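Local coordinates for protein streptokinase domain B (Streptococcus dysgalactiae subsp. equisimilis, PDB 1QQR) that forms one domain of streptokinase, a bacterial activator that has no protease activity of its own and promotes fibrinolysis by activating plasminogen, at residues S7-Y12 with T32-T37; E99-I104 with E112-T117; T17-D22 with K123-K128. One frame throughout, in Å; residues are numbered along the deposited sequence.

Contact 1 of 3, residues S7-Y12 with T32-T37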
ATOM      1  N   SER A   7      -6.935  -3.830  16.718  1.00 51.58           N
ATOM      2  CA  SER A   7      -6.259  -4.472  15.612  1.00 46.63           C
ATOM      3  C   SER A   7      -6.331  -3.576  14.392  1.00 47.71           C
ATOM      4  O   SER A   7      -7.226  -2.743  14.276  1.00 47.12           O
ATOM      5  CB  SER A   7      -6.999  -5.763  15.291  1.00 44.71           C
ATOM      6  OG  SER A   7      -6.120  -6.844  15.143  1.00 57.19           O
ATOM      7  N   VAL A   8      -5.391  -3.743  13.476  1.00 42.31           N
ATOM      8  CA  VAL A   8      -5.447  -2.982  12.243  1.00 37.62           C
ATOM      9  C   VAL A   8      -5.126  -3.918  11.087  1.00 39.92           C
ATOM     10  O   VAL A   8      -4.026  -4.471  11.019  1.00 45.19           O
ATOM     11  CB  VAL A   8      -4.484  -1.795  12.262  1.00 29.53           C
ATOM     12  CG1 VAL A   8      -4.423  -1.139  10.890  1.00 28.67           C
ATOM     13  CG2 VAL A   8      -4.974  -0.785  13.257  1.00 22.60           C
ATOM     14  N   ASP A   9      -6.102  -4.154  10.214  1.00 35.52           N
ATOM     15  CA  ASP A   9      -5.849  -5.016   9.049  1.00 35.88           C
ATOM     16  C   ASP A   9      -5.086  -4.126   8.083  1.00 37.13           C
ATOM     17  O   ASP A   9      -5.586  -3.063   7.695  1.00 33.45           O
ATOM     18  CB  ASP A   9      -7.136  -5.450   8.335  1.00 38.53           C
ATOM     19  CG  ASP A   9      -7.934  -6.464   9.115  1.00 37.28           C
ATOM     20  OD1 ASP A   9      -7.332  -7.211   9.907  1.00 43.42           O
ATOM     21  OD2 ASP A   9      -9.166  -6.518   8.908  1.00 47.44           O
ATOM     22  N   VAL A  10      -3.880  -4.536   7.713  1.00 32.87           N
ATOM     23  CA  VAL A  10      -3.095  -3.738   6.789  1.00 33.68           C
ATOM     24  C   VAL A  10      -3.282  -4.263   5.374  1.00 32.15           C
ATOM     25  O   VAL A  10      -2.828  -5.364   5.038  1.00 29.49           O
ATOM     26  CB  VAL A  10      -1.587  -3.765   7.146  1.00 37.36           C
ATOM     27  CG1 VAL A  10      -0.799  -2.875   6.190  1.00 38.14           C
ATOM     28  CG2 VAL A  10      -1.382  -3.302   8.567  1.00 32.51           C
ATOM     29  N   GLU A  11      -3.980  -3.479   4.560  1.00 27.61           N
ATOM     30  CA  GLU A  11      -4.197  -3.841   3.176  1.00 31.71           C
ATOM     31  C   GLU A  11      -3.185  -3.127   2.280  1.00 33.92           C
ATOM     32  O   GLU A  11      -2.691  -2.031   2.589  1.00 27.91           O
ATOM     33  CB  GLU A  11      -5.624  -3.515   2.753  1.00 33.61           C
ATOM     34  CG  GLU A  11      -6.620  -4.558   3.221  1.00 47.28           C
ATOM     35  CD  GLU A  11      -8.065  -4.107   3.074  1.00 56.00           C
ATOM     36  OE1 GLU A  11      -8.433  -3.574   2.009  1.00 59.11           O
ATOM     37  OE2 GLU A  11      -8.844  -4.296   4.028  1.00 65.36           O
ATOM     38  N   TYR A  12      -2.896  -3.747   1.145  1.00 36.90           N
ATOM     39  CA  TYR A  12      -1.900  -3.205   0.242  1.00 34.11           C
ATOM     40  C   TYR A  12      -2.362  -3.130  -1.191  1.00 32.25           C
ATOM     41  O   TYR A  12      -3.015  -4.038  -1.697  1.00 34.53           O
ATOM     42  CB  TYR A  12      -0.655  -4.089   0.329  1.00 31.23           C
ATOM     43  CG  TYR A  12       0.522  -3.621  -0.478  1.00 31.34           C
ATOM     44  CD1 TYR A  12       1.294  -2.555  -0.058  1.00 28.25           C
ATOM     45  CD2 TYR A  12       0.874  -4.267  -1.662  1.00 36.69           C
ATOM     46  CE1 TYR A  12       2.396  -2.137  -0.794  1.00 33.02           C
ATOM     47  CE2 TYR A  12       1.981  -3.861  -2.419  1.00 38.59           C
ATOM     48  CZ  TYR A  12       2.744  -2.796  -1.977  1.00 43.17           C
ATOM     49  OH  TYR A  12       3.880  -2.428  -2.678  1.00 37.45           O
ATOM     50  N   THR A  32      -6.840  -4.939  -3.802  1.00 37.38           N
ATOM     51  CA  THR A  32      -6.037  -4.759  -2.616  1.00 40.13           C
ATOM     52  C   THR A  32      -5.763  -6.166  -2.145  1.00 40.89           C
ATOM     53  O   THR A  32      -6.488  -7.097  -2.471  1.00 49.65           O
ATOM     54  CB  THR A  32      -6.775  -4.006  -1.509  1.00 40.03           C
ATOM     55  OG1 THR A  32      -7.860  -4.808  -1.041  1.00 51.24           O
ATOM     56  CG2 THR A  32      -7.302  -2.672  -2.028  1.00 38.89           C
ATOM     57  N   LYS A  33      -4.694  -6.323  -1.400  1.00 39.77           N
ATOM     58  CA  LYS A  33      -4.317  -7.608  -0.868  1.00 41.44           C
ATOM     59  C   LYS A  33      -4.112  -7.364   0.625  1.00 42.78           C
ATOM     60  O   LYS A  33      -3.546  -6.338   1.018  1.00 37.42           O
ATOM     61  CB  LYS A  33      -3.018  -8.040  -1.524  1.00 45.82           C
ATOM     62  CG  LYS A  33      -2.315  -9.191  -0.858  1.00 59.24           C
ATOM     63  CD  LYS A  33      -0.968  -9.428  -1.517  1.00 62.30           C
ATOM     64  CE  LYS A  33      -0.220 -10.564  -0.855  1.00 63.90           C
ATOM     65  NZ  LYS A  33       1.070 -10.773  -1.568  1.00 79.16           N
ATOM     66  N   LEU A  34      -4.611  -8.264   1.466  1.00 46.17           N
ATOM     67  CA  LEU A  34      -4.399  -8.086   2.896  1.00 42.23           C
ATOM     68  C   LEU A  34      -2.988  -8.555   3.142  1.00 41.25           C
ATOM     69  O   LEU A  34      -2.623  -9.667   2.784  1.00 39.10           O
ATOM     70  CB  LEU A  34      -5.348  -8.930   3.756  1.00 40.73           C
ATOM     71  CG  LEU A  34      -4.963  -8.682   5.228  1.00 48.99           C
ATOM     72  CD1 LEU A  34      -5.927  -7.690   5.849  1.00 38.74           C
ATOM     73  CD2 LEU A  34      -4.939  -9.976   6.010  1.00 47.39           C
ATOM     74  N   LEU A  35      -2.182  -7.689   3.724  1.00 42.83           N
ATOM     75  CA  LEU A  35      -0.817  -8.051   4.027  1.00 39.86           C
ATOM     76  C   LEU A  35      -0.843  -8.844   5.322  1.00 43.33           C
ATOM     77  O   LEU A  35      -0.382  -9.974   5.389  1.00 42.93           O
ATOM     78  CB  LEU A  35      -0.003  -6.791   4.226  1.00 43.16           C
ATOM     79  CG  LEU A  35       1.147  -6.581   3.264  1.00 50.69           C
ATOM     80  CD1 LEU A  35       0.688  -6.916   1.838  1.00 48.14           C
ATOM     81  CD2 LEU A  35       1.641  -5.145   3.416  1.00 42.99           C
ATOM     82  N   LYS A  36      -1.389  -8.223   6.359  1.00 46.01           N
ATOM     83  CA  LYS A  36      -1.481  -8.851   7.664  1.00 45.92           C
ATOM     84  C   LYS A  36      -2.279  -8.001   8.650  1.00 39.92           C
ATOM     85  O   LYS A  36      -2.605  -6.842   8.386  1.00 41.87           O
ATOM     86  CB  LYS A  36      -0.074  -9.110   8.213  1.00 44.47           C
ATOM     87  CG  LYS A  36       0.875  -7.924   8.122  1.00 53.30           C
ATOM     88  CD  LYS A  36       2.334  -8.368   8.362  1.00 68.33           C
ATOM     89  CE  LYS A  36       3.354  -7.250   8.038  1.00 76.59           C
ATOM     90  NZ  LYS A  36       4.795  -7.593   8.331  1.00 70.12           N
ATOM     91  N   THR A  37      -2.600  -8.601   9.783  1.00 38.28           N
ATOM     92  CA  THR A  37      -3.323  -7.925  10.833  1.00 40.95           C
ATOM     93  C   THR A  37      -2.280  -7.646  11.893  1.00 41.22           C
ATOM     94  O   THR A  37      -1.636  -8.557  12.392  1.00 47.77           O
ATOM     95  CB  THR A  37      -4.419  -8.828  11.375  1.00 46.36           C
ATOM     96  OG1 THR A  37      -5.230  -9.251  10.275  1.00 44.10           O
ATOM     97  CG2 THR A  37      -5.294  -8.078  12.378  1.00 37.40           C
TER

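Contact 2 of 3, residues E99-I104 with E112-T117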
ATOM      1  N   GLU A  99      -8.710   5.344  17.428  1.00 40.82           N
ATOM      2  CA  GLU A  99      -9.957   5.022  18.090  1.00 46.79           C
ATOM      3  C   GLU A  99     -10.498   3.769  17.404  1.00 42.61           C
ATOM      4  O   GLU A  99     -10.374   3.633  16.193  1.00 46.87           O
ATOM      5  CB  GLU A  99     -10.912   6.194  17.899  1.00 45.00           C
ATOM      6  CG  GLU A  99     -11.915   6.341  19.000  1.00 66.64           C
ATOM      7  CD  GLU A  99     -11.269   6.653  20.325  1.00 60.89           C
ATOM      8  OE1 GLU A  99     -10.639   7.724  20.436  1.00 63.23           O
ATOM      9  OE2 GLU A  99     -11.394   5.823  21.247  1.00 66.71           O
ATOM     10  N   GLN A 100     -11.080   2.855  18.170  1.00 43.56           N
ATOM     11  CA  GLN A 100     -11.630   1.612  17.620  1.00 41.49           C
ATOM     12  C   GLN A 100     -12.801   1.927  16.692  1.00 42.36           C
ATOM     13  O   GLN A 100     -13.702   2.667  17.057  1.00 40.58           O
ATOM     14  CB  GLN A 100     -12.108   0.702  18.752  1.00 35.64           C
ATOM     15  CG  GLN A 100     -12.937  -0.478  18.303  1.00 41.34           C
ATOM     16  CD  GLN A 100     -12.110  -1.549  17.634  1.00 43.02           C
ATOM     17  OE1 GLN A 100     -11.083  -1.966  18.164  1.00 44.46           O
ATOM     18  NE2 GLN A 100     -12.564  -2.019  16.476  1.00 42.43           N
ATOM     19  N   ALA A 101     -12.787   1.348  15.496  1.00 40.94           N
ATOM     20  CA  ALA A 101     -13.847   1.589  14.516  1.00 40.46           C
ATOM     21  C   ALA A 101     -15.181   0.923  14.860  1.00 39.54           C
ATOM     22  O   ALA A 101     -15.222  -0.176  15.443  1.00 37.57           O
ATOM     23  CB  ALA A 101     -13.402   1.096  13.137  1.00 28.07           C
ATOM     24  N   TYR A 102     -16.270   1.580  14.471  1.00 31.94           N
ATOM     25  CA  TYR A 102     -17.597   0.999  14.665  1.00 37.36           C
ATOM     26  C   TYR A 102     -18.602   1.634  13.719  1.00 36.64           C
ATOM     27  O   TYR A 102     -18.373   2.719  13.188  1.00 39.01           O
ATOM     28  CB  TYR A 102     -18.107   1.219  16.092  1.00 30.50           C
ATOM     29  CG  TYR A 102     -18.530   2.645  16.333  1.00 28.32           C
ATOM     30  CD1 TYR A 102     -17.587   3.624  16.620  1.00 29.90           C
ATOM     31  CD2 TYR A 102     -19.877   3.032  16.198  1.00 30.95           C
ATOM     32  CE1 TYR A 102     -17.949   4.962  16.765  1.00 37.35           C
ATOM     33  CE2 TYR A 102     -20.259   4.377  16.351  1.00 27.89           C
ATOM     34  CZ  TYR A 102     -19.285   5.327  16.635  1.00 34.23           C
ATOM     35  OH  TYR A 102     -19.629   6.633  16.813  1.00 33.50           O
ATOM     36  N   ARG A 103     -19.725   0.956  13.535  1.00 37.47           N
ATOM     37  CA  ARG A 103     -20.808   1.481  12.719  1.00 42.42           C
ATOM     38  C   ARG A 103     -22.063   1.436  13.593  1.00 43.11           C
ATOM     39  O   ARG A 103     -22.082   0.818  14.656  1.00 41.86           O
ATOM     40  CB  ARG A 103     -21.016   0.643  11.454  1.00 40.60           C
ATOM     41  CG  ARG A 103     -21.267  -0.810  11.698  1.00 45.49           C
ATOM     42  CD  ARG A 103     -21.838  -1.465  10.446  1.00 58.24           C
ATOM     43  NE  ARG A 103     -21.789  -2.922  10.548  1.00 70.88           N
ATOM     44  CZ  ARG A 103     -20.967  -3.696   9.843  1.00 75.55           C
ATOM     45  NH1 ARG A 103     -20.124  -3.154   8.969  1.00 75.46           N
ATOM     46  NH2 ARG A 103     -20.967  -5.013  10.034  1.00 74.36           N
ATOM     47  N   ILE A 104     -23.112   2.093  13.143  1.00 42.18           N
ATOM     48  CA  ILE A 104     -24.354   2.121  13.883  1.00 45.58           C
ATOM     49  C   ILE A 104     -25.317   1.069  13.343  1.00 47.16           C
ATOM     50  O   ILE A 104     -25.560   1.001  12.148  1.00 47.90           O
ATOM     51  CB  ILE A 104     -24.947   3.523  13.817  1.00 42.56           C
ATOM     52  CG1 ILE A 104     -24.018   4.459  14.605  1.00 46.55           C
ATOM     53  CG2 ILE A 104     -26.381   3.526  14.341  1.00 42.61           C
ATOM     54  CD1 ILE A 104     -24.472   5.912  14.691  1.00 54.51           C
ATOM     55  N   GLU A 112     -21.843  -1.067  16.858  1.00 36.01           N
ATOM     56  CA  GLU A 112     -21.196  -2.364  16.683  1.00 35.85           C
ATOM     57  C   GLU A 112     -19.792  -2.180  16.111  1.00 39.11           C
ATOM     58  O   GLU A 112     -19.602  -1.619  15.033  1.00 36.59           O
ATOM     59  CB  GLU A 112     -22.017  -3.300  15.805  1.00 38.92           C
ATOM     60  CG  GLU A 112     -22.403  -2.765  14.471  1.00 61.33           C
ATOM     61  CD  GLU A 112     -22.858  -3.882  13.565  1.00 65.19           C
ATOM     62  OE1 GLU A 112     -22.058  -4.828  13.366  1.00 68.06           O
ATOM     63  OE2 GLU A 112     -24.006  -3.818  13.066  1.00 69.17           O
ATOM     64  N   GLU A 113     -18.803  -2.648  16.862  1.00 38.02           N
ATOM     65  CA  GLU A 113     -17.418  -2.505  16.476  1.00 38.81           C
ATOM     66  C   GLU A 113     -17.052  -3.332  15.267  1.00 39.82           C
ATOM     67  O   GLU A 113     -17.587  -4.413  15.042  1.00 36.68           O
ATOM     68  CB  GLU A 113     -16.507  -2.861  17.648  1.00 37.75           C
ATOM     69  CG  GLU A 113     -16.719  -1.966  18.866  1.00 36.34           C
ATOM     70  CD  GLU A 113     -15.836  -2.365  20.034  1.00 37.51           C
ATOM     71  OE1 GLU A 113     -15.502  -3.567  20.149  1.00 36.70           O
ATOM     72  OE2 GLU A 113     -15.480  -1.483  20.840  1.00 37.42           O
ATOM     73  N   ILE A 114     -16.154  -2.784  14.463  1.00 40.65           N
ATOM     74  CA  ILE A 114     -15.688  -3.479  13.277  1.00 37.10           C
ATOM     75  C   ILE A 114     -14.199  -3.263  13.186  1.00 35.61           C
ATOM     76  O   ILE A 114     -13.620  -2.435  13.921  1.00 32.44           O
ATOM     77  CB  ILE A 114     -16.366  -2.974  11.998  1.00 43.45           C
ATOM     78  CG1 ILE A 114     -16.300  -1.447  11.920  1.00 43.07           C
ATOM     79  CG2 ILE A 114     -17.804  -3.473  11.950  1.00 37.49           C
ATOM     80  CD1 ILE A 114     -16.679  -0.916  10.540  1.00 36.19           C
ATOM     81  N   ASN A 115     -13.567  -4.022  12.309  1.00 35.40           N
ATOM     82  CA  ASN A 115     -12.122  -3.939  12.161  1.00 38.41           C
ATOM     83  C   ASN A 115     -11.602  -2.643  11.569  1.00 37.60           C
ATOM     84  O   ASN A 115     -12.184  -2.076  10.647  1.00 37.55           O
ATOM     85  CB  ASN A 115     -11.632  -5.140  11.355  1.00 46.05           C
ATOM     86  CG  ASN A 115     -11.775  -6.445  12.137  1.00 58.94           C
ATOM     87  OD1 ASN A 115     -12.445  -7.384  11.700  1.00 62.90           O
ATOM     88  ND2 ASN A 115     -11.150  -6.497  13.312  1.00 64.16           N
ATOM     89  N   ASN A 116     -10.518  -2.154  12.150  1.00 38.07           N
ATOM     90  CA  ASN A 116      -9.874  -0.946  11.670  1.00 38.18           C
ATOM     91  C   ASN A 116      -8.976  -1.420  10.534  1.00 37.04           C
ATOM     92  O   ASN A 116      -8.546  -2.582  10.513  1.00 37.15           O
ATOM     93  CB  ASN A 116      -9.037  -0.322  12.786  1.00 37.12           C
ATOM     94  CG  ASN A 116      -9.869   0.515  13.743  1.00 35.79           C
ATOM     95  OD1 ASN A 116     -10.010   1.730  13.564  1.00 37.42           O
ATOM     96  ND2 ASN A 116     -10.439  -0.133  14.750  1.00 28.18           N
ATOM     97  N   THR A 117      -8.699  -0.545   9.584  1.00 30.07           N
ATOM     98  CA  THR A 117      -7.857  -0.943   8.465  1.00 35.05           C
ATOM     99  C   THR A 117      -6.928   0.182   8.073  1.00 34.50           C
ATOM    100  O   THR A 117      -7.252   1.351   8.261  1.00 31.13           O
ATOM    101  CB  THR A 117      -8.693  -1.283   7.180  1.00 34.29           C
ATOM    102  OG1 THR A 117      -9.472  -0.141   6.825  1.00 42.48           O
ATOM    103  CG2 THR A 117      -9.646  -2.445   7.399  1.00 39.27           C
TER
HETATM  104  O   HOH W   1     -10.201  -3.153  14.986  1.00 49.86           O

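Contact 3 of 3, residues T17-D22 with K123-K128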
ATOM      1  N   THR A  17       4.243   1.426 -13.168  1.00 36.93           N
ATOM      2  CA  THR A  17       4.391   2.222 -14.388  1.00 40.40           C
ATOM      3  C   THR A  17       5.698   1.903 -15.114  1.00 38.38           C
ATOM      4  O   THR A  17       6.780   2.177 -14.614  1.00 41.01           O
ATOM      5  CB  THR A  17       4.335   3.726 -14.093  1.00 45.21           C
ATOM      6  OG1 THR A  17       3.124   4.023 -13.394  1.00 47.06           O
ATOM      7  CG2 THR A  17       4.345   4.527 -15.402  1.00 37.02           C
ATOM      8  N   PRO A  18       5.603   1.313 -16.314  1.00 42.89           N
ATOM      9  CA  PRO A  18       6.757   0.938 -17.141  1.00 41.16           C
ATOM     10  C   PRO A  18       7.460   2.158 -17.713  1.00 46.05           C
ATOM     11  O   PRO A  18       6.796   3.085 -18.150  1.00 46.52           O
ATOM     12  CB  PRO A  18       6.123   0.072 -18.220  1.00 39.94           C
ATOM     13  CG  PRO A  18       4.807   0.717 -18.414  1.00 39.60           C
ATOM     14  CD  PRO A  18       4.340   0.961 -16.991  1.00 39.99           C
ATOM     15  N   LEU A  19       8.793   2.166 -17.694  1.00 49.80           N
ATOM     16  CA  LEU A  19       9.551   3.301 -18.210  1.00 53.97           C
ATOM     17  C   LEU A  19       9.203   3.627 -19.660  1.00 61.28           C
ATOM     18  O   LEU A  19       9.103   4.797 -20.015  1.00 65.38           O
ATOM     19  CB  LEU A  19      11.051   3.083 -18.025  1.00 55.86           C
ATOM     20  CG  LEU A  19      11.595   3.432 -16.618  1.00 53.89           C
ATOM     21  CD1 LEU A  19      10.758   4.550 -15.994  1.00 49.49           C
ATOM     22  CD2 LEU A  19      11.544   2.229 -15.718  1.00 51.73           C
ATOM     23  N   ASN A  20       9.027   2.614 -20.503  1.00 65.38           N
ATOM     24  CA  ASN A  20       8.567   2.872 -21.865  1.00 72.38           C
ATOM     25  C   ASN A  20       7.314   1.998 -22.074  1.00 74.20           C
ATOM     26  O   ASN A  20       7.253   0.860 -21.597  1.00 73.41           O
ATOM     27  CB  ASN A  20       9.671   2.638 -22.924  1.00 75.08           C
ATOM     28  CG  ASN A  20      10.330   1.281 -22.826  1.00 81.18           C
ATOM     29  OD1 ASN A  20       9.702   0.251 -23.081  1.00 86.29           O
ATOM     30  ND2 ASN A  20      11.616   1.272 -22.473  1.00 77.23           N
ATOM     31  N   PRO A  21       6.293   2.534 -22.780  1.00 77.30           N
ATOM     32  CA  PRO A  21       4.998   1.898 -23.084  1.00 76.56           C
ATOM     33  C   PRO A  21       4.883   0.382 -23.206  1.00 76.32           C
ATOM     34  O   PRO A  21       5.806  -0.297 -23.646  1.00 79.10           O
ATOM     35  CB  PRO A  21       4.548   2.611 -24.365  1.00 71.75           C
ATOM     36  CG  PRO A  21       5.831   3.089 -24.969  1.00 73.54           C
ATOM     37  CD  PRO A  21       6.553   3.607 -23.756  1.00 78.03           C
ATOM     38  N   ASP A  22       3.724  -0.128 -22.795  1.00 76.95           N
ATOM     39  CA  ASP A  22       3.384  -1.548 -22.859  1.00 78.80           C
ATOM     40  C   ASP A  22       1.898  -1.683 -22.520  1.00 82.38           C
ATOM     41  O   ASP A  22       1.453  -1.252 -21.457  1.00 81.79           O
ATOM     42  CB  ASP A  22       4.213  -2.369 -21.868  1.00 79.85           C
ATOM     43  CG  ASP A  22       3.861  -3.859 -21.901  1.00 83.49           C
ATOM     44  OD1 ASP A  22       2.655  -4.200 -21.867  1.00 82.77           O
ATOM     45  OD2 ASP A  22       4.786  -4.696 -21.953  1.00 81.82           O
ATOM     46  N   LYS A 123       3.284   3.110  -5.641  1.00 31.19           N
ATOM     47  CA  LYS A 123       3.486   3.207  -7.073  1.00 35.23           C
ATOM     48  C   LYS A 123       4.979   2.988  -7.361  1.00 28.21           C
ATOM     49  O   LYS A 123       5.812   3.603  -6.732  1.00 24.95           O
ATOM     50  CB  LYS A 123       3.062   4.592  -7.578  1.00 38.87           C
ATOM     51  CG  LYS A 123       3.315   4.808  -9.074  1.00 48.56           C
ATOM     52  CD  LYS A 123       2.853   6.181  -9.529  1.00 56.27           C
ATOM     53  CE  LYS A 123       3.951   6.900 -10.321  1.00 61.85           C
ATOM     54  NZ  LYS A 123       4.447   6.134 -11.503  1.00 69.70           N
ATOM     55  N   TYR A 124       5.323   2.097  -8.283  1.00 27.96           N
ATOM     56  CA  TYR A 124       6.728   1.925  -8.632  1.00 27.07           C
ATOM     57  C   TYR A 124       6.902   2.057 -10.134  1.00 34.05           C
ATOM     58  O   TYR A 124       5.994   1.744 -10.899  1.00 29.96           O
ATOM     59  CB  TYR A 124       7.281   0.545  -8.267  1.00 25.65           C
ATOM     60  CG  TYR A 124       7.376   0.254  -6.802  1.00 31.53           C
ATOM     61  CD1 TYR A 124       6.242  -0.114  -6.083  1.00 33.14           C
ATOM     62  CD2 TYR A 124       8.600   0.270  -6.143  1.00 32.00           C
ATOM     63  CE1 TYR A 124       6.317  -0.472  -4.767  1.00 26.61           C
ATOM     64  CE2 TYR A 124       8.686  -0.085  -4.805  1.00 32.49           C
ATOM     65  CZ  TYR A 124       7.520  -0.458  -4.130  1.00 33.44           C
ATOM     66  OH  TYR A 124       7.525  -0.819  -2.820  1.00 32.32           O
ATOM     67  N   TYR A 125       8.070   2.534 -10.548  1.00 30.30           N
ATOM     68  CA  TYR A 125       8.384   2.600 -11.964  1.00 33.95           C
ATOM     69  C   TYR A 125       8.997   1.233 -12.220  1.00 34.07           C
ATOM     70  O   TYR A 125       9.802   0.780 -11.413  1.00 33.81           O
ATOM     71  CB  TYR A 125       9.421   3.695 -12.233  1.00 32.09           C
ATOM     72  CG  TYR A 125       8.799   5.064 -12.279  1.00 38.76           C
ATOM     73  CD1 TYR A 125       9.046   6.003 -11.277  1.00 37.03           C
ATOM     74  CD2 TYR A 125       7.909   5.402 -13.299  1.00 31.86           C
ATOM     75  CE1 TYR A 125       8.407   7.247 -11.289  1.00 49.37           C
ATOM     76  CE2 TYR A 125       7.271   6.634 -13.321  1.00 45.10           C
ATOM     77  CZ  TYR A 125       7.520   7.551 -12.315  1.00 49.67           C
ATOM     78  OH  TYR A 125       6.867   8.766 -12.328  1.00 58.04           O
ATOM     79  N   VAL A 126       8.592   0.553 -13.289  1.00 31.10           N
ATOM     80  CA  VAL A 126       9.177  -0.758 -13.597  1.00 35.48           C
ATOM     81  C   VAL A 126       9.888  -0.797 -14.952  1.00 36.48           C
ATOM     82  O   VAL A 126       9.644   0.024 -15.834  1.00 37.40           O
ATOM     83  CB  VAL A 126       8.127  -1.886 -13.547  1.00 32.22           C
ATOM     84  CG1 VAL A 126       7.527  -1.963 -12.142  1.00 34.05           C
ATOM     85  CG2 VAL A 126       7.055  -1.651 -14.597  1.00 31.97           C
ATOM     86  N   LEU A 127      10.750  -1.781 -15.134  1.00 40.09           N
ATOM     87  CA  LEU A 127      11.538  -1.874 -16.359  1.00 42.31           C
ATOM     88  C   LEU A 127      11.549  -3.298 -16.889  1.00 46.40           C
ATOM     89  O   LEU A 127      11.650  -4.250 -16.107  1.00 44.53           O
ATOM     90  CB  LEU A 127      12.966  -1.439 -16.016  1.00 43.45           C
ATOM     91  CG  LEU A 127      14.093  -1.267 -17.018  1.00 53.19           C
ATOM     92  CD1 LEU A 127      13.986   0.093 -17.693  1.00 62.05           C
ATOM     93  CD2 LEU A 127      15.405  -1.340 -16.275  1.00 52.26           C
ATOM     94  N   LYS A 128      11.437  -3.470 -18.203  1.00 45.00           N
ATOM     95  CA  LYS A 128      11.483  -4.825 -18.727  1.00 49.45           C
ATOM     96  C   LYS A 128      12.935  -5.215 -18.479  1.00 47.22           C
ATOM     97  O   LYS A 128      13.834  -4.418 -18.730  1.00 47.60           O
ATOM     98  CB  LYS A 128      11.147  -4.868 -20.222  1.00 56.53           C
ATOM     99  CG  LYS A 128      10.531  -6.202 -20.673  1.00 64.25           C
ATOM    100  CD  LYS A 128      10.580  -6.391 -22.191  1.00 72.31           C
ATOM    101  CE  LYS A 128       9.741  -5.363 -22.941  1.00 81.01           C
ATOM    102  NZ  LYS A 128       8.265  -5.551 -22.752  1.00 85.50           N
TER

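Contact 1 of 3, residues S7-Y12 with T32-T37
T37 OG1 donates to the flat carboxylate of D9, 3.0 Å from OD1, coming to the anti side of that oxygen from 28° out of the carboxylate plane; the two side chains lie side by side. On the same face, L34 CD1 packs 3.6 Å from D9 CB. Towards the other end of the strand pair, the Y12 ring meets L35 obliquely, and the closer touch is at its root, L35 CD1 to Y12 CB at 3.5 Å. With CG anti to the backbone N (chi1 -176°), the ring is carried away from the 32-37 strand, against L49 and A53 of helix 46-60, and its OH bonds to E122. L35 also packs on L49, so one helix covers both side chains.

Between these ends the two antiparallel strands of the beta-grasp sheet are interrupted by a classic beta bulge: L35 and K36 together face V10. V10 N donates to K36 O, while V10 O takes L35 N at 2.7 Å. K36 N reaches the same oxygen, V10 O, only weakly, at 3.5 Å. The extra residue shifts the register by one, after which Y12 and K33 form a regular hydrogen-bonded pair. On the same side of the sheet as D9, the E11 side chain reaches across T32 obliquely, and T32 OG1 makes a weak hydrogen bond to E11 OE1 at 3.3 Å.

Contact 2 of 3, residues E99-I104 with E112-T117
R103 reaches over to E112 and I114 of the partner segment, and its side chain is worth following. From CB, chi1 of 56° sets CG between the backbone N and the carbonyl carbon. E112 makes the same choice, and the two CG atoms, R103 CG and E112 CG, lie 3.6 Å apart. From there R103 runs extended to NE, with CD passing the E112 carboxyl carbon. NE then forms a salt bridge to E112 OE1 at 3.4 Å. This is no flat two-pronged fork: the guanidinium and carboxylate planes stand 75° apart, with OE2 of E112 at the guanidinium edge. Beyond NE, I114 CG2 sits over the centre of one face of the group, 3.8 Å from R103 CZ. NH1 lies against the same methyl, and NH2 comes near E112 OE1.

Underneath, R103 and E112 are an antiparallel hydrogen-bonded pair: E112 N reaches R103 O at 2.9 Å in a nearly straight bond, and R103 N returns to E112 O. I114 N adds a bond to A101 O at 2.9 Å, where the donor stands well above the carbonyl plane. Past that point the backbones diverge, and a water links the two segments, accepting from Q100 NE2 and N116 N, each at 3.0 Å, while Q100 OE1 is taken by K6 N.

This is a surface beta hairpin, the start of 111-128 folding back on strand 102-104. K6, in the chain leading into strand 8-18, forms a salt bridge with E113 OE1. Farther along, strand 111-128 pairs with 8-18, N116 bonding through its backbone to D9.

Contact 3 of 3, residues T17-D22 with K123-K128
T17 and P18 run parallel to Y125 and V126, the end of strand 8-18 pairing with the end of 111-128 as the first and last strands do in a beta-grasp fold. Backbone bonds set the register: T17 N donates to Y124 O at 2.9 Å and T17 O receives V126 N, so T17 straddles Y125 in the usual parallel pattern. L19 N continues the series to V126 O at 3.0 Å just as its chain turns out of the sheet.

The apolar contacts divide between two faces. L19 crosses Y125 at about a right angle, with CD1 4.0 Å from Y125 CD2, and its other methyl, CD2, packs 3.8 Å from L127 CD1. On the other face, V126 CG2 packs against the proline, 4.1 Å from P18 CB, and V126 also touches L57 of helix 46-60.

Two polar side-chain pairs complete the contact. D22 OD2 and K128 NZ form a long salt bridge of 3.7 Å, and the same D22 oxygen is hydrogen-bonded to Y64 OH. K123 bends at its last two torsions (chi4 56°), which brings NZ within 3.1 Å of T17 OG1, a weak hydrogen bond.

All three contacts belong to one mixed sheet: strand 8-18 serves contacts 1 and 3, and 111-128 serves contacts 2 and 3. Centres of contacts 1 and 2 are 15 Å apart, and the two touch where 8-18 meets 111-128. Contact 3 lies 26 Å from contact 1 and 38 Å from contact 2, centre to centre. Contacts 2 and 3 lie on opposite sides of the chain's centre, their nearest atoms about 17 Å apart. Along the sequence contact 1 closes before contact 2 opens, whereas contact 3 spans contact 2 and interleaves with contact 1. The parallel pairing joins the first and last strands side by side at one end, while the hairpin projects at the other.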